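PDB 2FZF: hypothetical protein from Pyrococcus furiosus, which is of unknown function but belongs to the rubrerythrin family of the ferritin clan, whose members are typically helical-bundle proteins that bind a di-iron centre. Local coordinates for residues K64-L69 and L139-L143. Numbering follows the deposited sequence.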
loop_
_atom_site.group_PDB
_atom_site.type_symbol
_atom_site.label_atom_id
_atom_site.label_comp_id
_atom_site.label_asym_id
_atom_site.label_seq_id
_atom_site.Cartn_x
_atom_site.Cartn_y
_atom_site.Cartn_z
ATOM N N LYS A 64 11.881 -7.936 -5.928
ATOM C CA LYS A 64 12.129 -7.691 -7.333
ATOM C C LYS A 64 12.679 -6.299 -7.622
ATOM O O LYS A 64 13.111 -6.036 -8.741
ATOM C CB LYS A 64 10.839 -7.894 -8.121
ATOM C CG LYS A 64 9.770 -6.874 -7.789
ATOM C CD LYS A 64 8.547 -7.023 -8.667
ATOM C CE LYS A 64 7.790 -5.703 -8.730
ATOM N NZ LYS A 64 7.465 -5.141 -7.373
ATOM N N HIS A 65 12.664 -5.409 -6.632
ATOM C CA HIS A 65 13.158 -4.044 -6.830
ATOM C C HIS A 65 14.644 -4.010 -7.193
ATOM O O HIS A 65 15.068 -3.269 -8.081
ATOM C CB HIS A 65 12.950 -3.199 -5.569
ATOM C CG HIS A 65 11.524 -2.819 -5.301
ATOM N ND1 HIS A 65 10.473 -3.235 -6.092
ATOM C CD2 HIS A 65 10.977 -2.062 -4.320
ATOM C CE1 HIS A 65 9.342 -2.752 -5.607
ATOM N NE2 HIS A 65 9.621 -2.037 -4.533
ATOM N N GLU A 66 15.437 -4.810 -6.493
ATOM C CA GLU A 66 16.865 -4.844 -6.733
ATOM C C GLU A 66 17.178 -5.263 -8.149
ATOM O O GLU A 66 17.847 -4.544 -8.886
ATOM C CB GLU A 66 17.537 -5.815 -5.780
ATOM C CG GLU A 66 19.023 -5.634 -5.742
ATOM C CD GLU A 66 19.719 -6.706 -4.956
ATOM O OE1 GLU A 66 19.114 -7.246 -3.997
ATOM O OE2 GLU A 66 20.887 -6.993 -5.291
ATOM N N ALA A 67 16.696 -6.442 -8.526
ATOM C CA ALA A 67 16.931 -6.959 -9.866
ATOM C C ALA A 67 16.416 -5.975 -10.916
ATOM O O ALA A 67 17.004 -5.861 -11.987
ATOM C CB ALA A 67 16.260 -8.322 -10.029
ATOM N N LEU A 68 15.330 -5.263 -10.612
ATOM C CA LEU A 68 14.783 -4.294 -11.560
ATOM C C LEU A 68 15.728 -3.115 -11.765
ATOM O O LEU A 68 15.920 -2.639 -12.886
ATOM C CB LEU A 68 13.421 -3.763 -11.090
ATOM C CG LEU A 68 12.206 -4.708 -11.167
ATOM C CD1 LEU A 68 10.932 -3.888 -11.011
ATOM C CD2 LEU A 68 12.181 -5.451 -12.504
ATOM N N LEU A 69 16.320 -2.645 -10.677
ATOM C CA LEU A 69 17.234 -1.520 -10.743
ATOM C C LEU A 69 18.532 -1.910 -11.421
ATOM O O LEU A 69 19.076 -1.139 -12.202
ATOM C CB LEU A 69 17.539 -1.005 -9.336
ATOM C CG LEU A 69 16.471 -0.230 -8.575
ATOM C CD1 LEU A 69 16.920 -0.006 -7.155
ATOM C CD2 LEU A 69 16.220 1.081 -9.269
ATOM N N LEU A 139 9.522 3.197 -14.918
ATOM C CA LEU A 139 10.049 2.287 -13.907
ATOM C C LEU A 139 10.176 3.030 -12.580
ATOM O O LEU A 139 9.899 2.481 -11.513
ATOM C CB LEU A 139 11.432 1.767 -14.317
ATOM C CG LEU A 139 11.524 0.438 -15.066
ATOM C CD1 LEU A 139 11.079 -0.678 -14.135
ATOM C CD2 LEU A 139 10.665 0.478 -16.327
ATOM N N MET A 140 10.608 4.283 -12.654
ATOM C CA MET A 140 10.782 5.104 -11.461
ATOM C C MET A 140 9.442 5.363 -10.802
ATOM O O MET A 140 9.304 5.223 -9.590
ATOM C CB MET A 140 11.454 6.421 -11.827
ATOM C CG MET A 140 12.840 6.569 -11.246
ATOM S SD MET A 140 13.913 5.208 -11.693
ATOM C CE MET A 140 14.452 4.653 -10.111
ATOM N N ARG A 141 8.461 5.729 -11.623
ATOM C CA ARG A 141 7.100 6.003 -11.179
ATOM C C ARG A 141 6.509 4.740 -10.529
ATOM O O ARG A 141 5.913 4.803 -9.454
ATOM C CB ARG A 141 6.260 6.429 -12.391
ATOM C CG ARG A 141 4.873 6.978 -12.075
ATOM C CD ARG A 141 4.953 8.331 -11.388
ATOM N NE ARG A 141 3.641 8.944 -11.188
ATOM C CZ ARG A 141 3.455 10.235 -10.915
ATOM N NH1 ARG A 141 2.230 10.712 -10.747
ATOM N NH2 ARG A 141 4.491 11.057 -10.821
ATOM N N TYR A 142 6.682 3.596 -11.188
ATOM C CA TYR A 142 6.185 2.320 -10.671
ATOM C C TYR A 142 6.806 2.012 -9.309
ATOM O O TYR A 142 6.111 1.605 -8.378
ATOM C CB TYR A 142 6.511 1.194 -11.665
ATOM C CG TYR A 142 6.246 -0.205 -11.145
ATOM C CD1 TYR A 142 7.239 -0.922 -10.466
ATOM C CD2 TYR A 142 4.988 -0.799 -11.292
ATOM C CE1 TYR A 142 6.985 -2.192 -9.946
ATOM C CE2 TYR A 142 4.722 -2.066 -10.775
ATOM C CZ TYR A 142 5.723 -2.758 -10.102
ATOM O OH TYR A 142 5.455 -4.001 -9.573
ATOM N N LEU A 143 8.121 2.209 -9.214
ATOM C CA LEU A 143 8.859 1.974 -7.985
ATOM C C LEU A 143 8.379 2.937 -6.877
ATOM O O LEU A 143 8.117 2.514 -5.740
ATOM C CB LEU A 143 10.369 2.126 -8.243
ATOM C CG LEU A 143 11.071 1.019 -9.048
ATOM C CD1 LEU A 143 12.456 1.477 -9.493
ATOM C CD2 LEU A 143 11.173 -0.238 -8.207
#
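Helices 63-76 and 134-164 run nearly antiparallel where His65 faces Leu143 and Leu68 faces Leu139, their local axes 11.9 Å apart at an angle of 166°. The gap is bridged mainly by leucine, methionine and aromatic side chains, and Leu143, the residue most buried by the other helix, takes part through both of its methyls. Its CD2 lies over one face of the His65 imidazole, 3.9 Å from the ring centroid and 18° off the normal, a CH-pi contact displaced toward the rim. The other methyl, CD1, meets Leu69 CD2 at 3.8 Å. That same Leu69 methyl also touches Met140 CE, brought there by a thioether chain bent at both chi2 and chi3, while Tyr124 of helix 103-129 packs against both residues. Alongside this group, Leu68 CD1 lies 4.4 Å from Tyr142 CE1 and close to Leu139 CD1. Tyr142 CG stands anti to the backbone N (chi1 171°), which sends the phenol toward Lys64; the lysine's CE approaches the ring edge in plane. Lys64 NZ donates to Glu61 O, and Tyr142 OH is hydrogen-bonded to Lys54 and Glu157 of the second subunit. The chemistry is thus divided: largely apolar packing joins helices 63-76 and 134-164 within a four-helix bundle characteristic of the ferritin clan, and a tyrosine hydroxyl beside it provides a polar link to the second subunit.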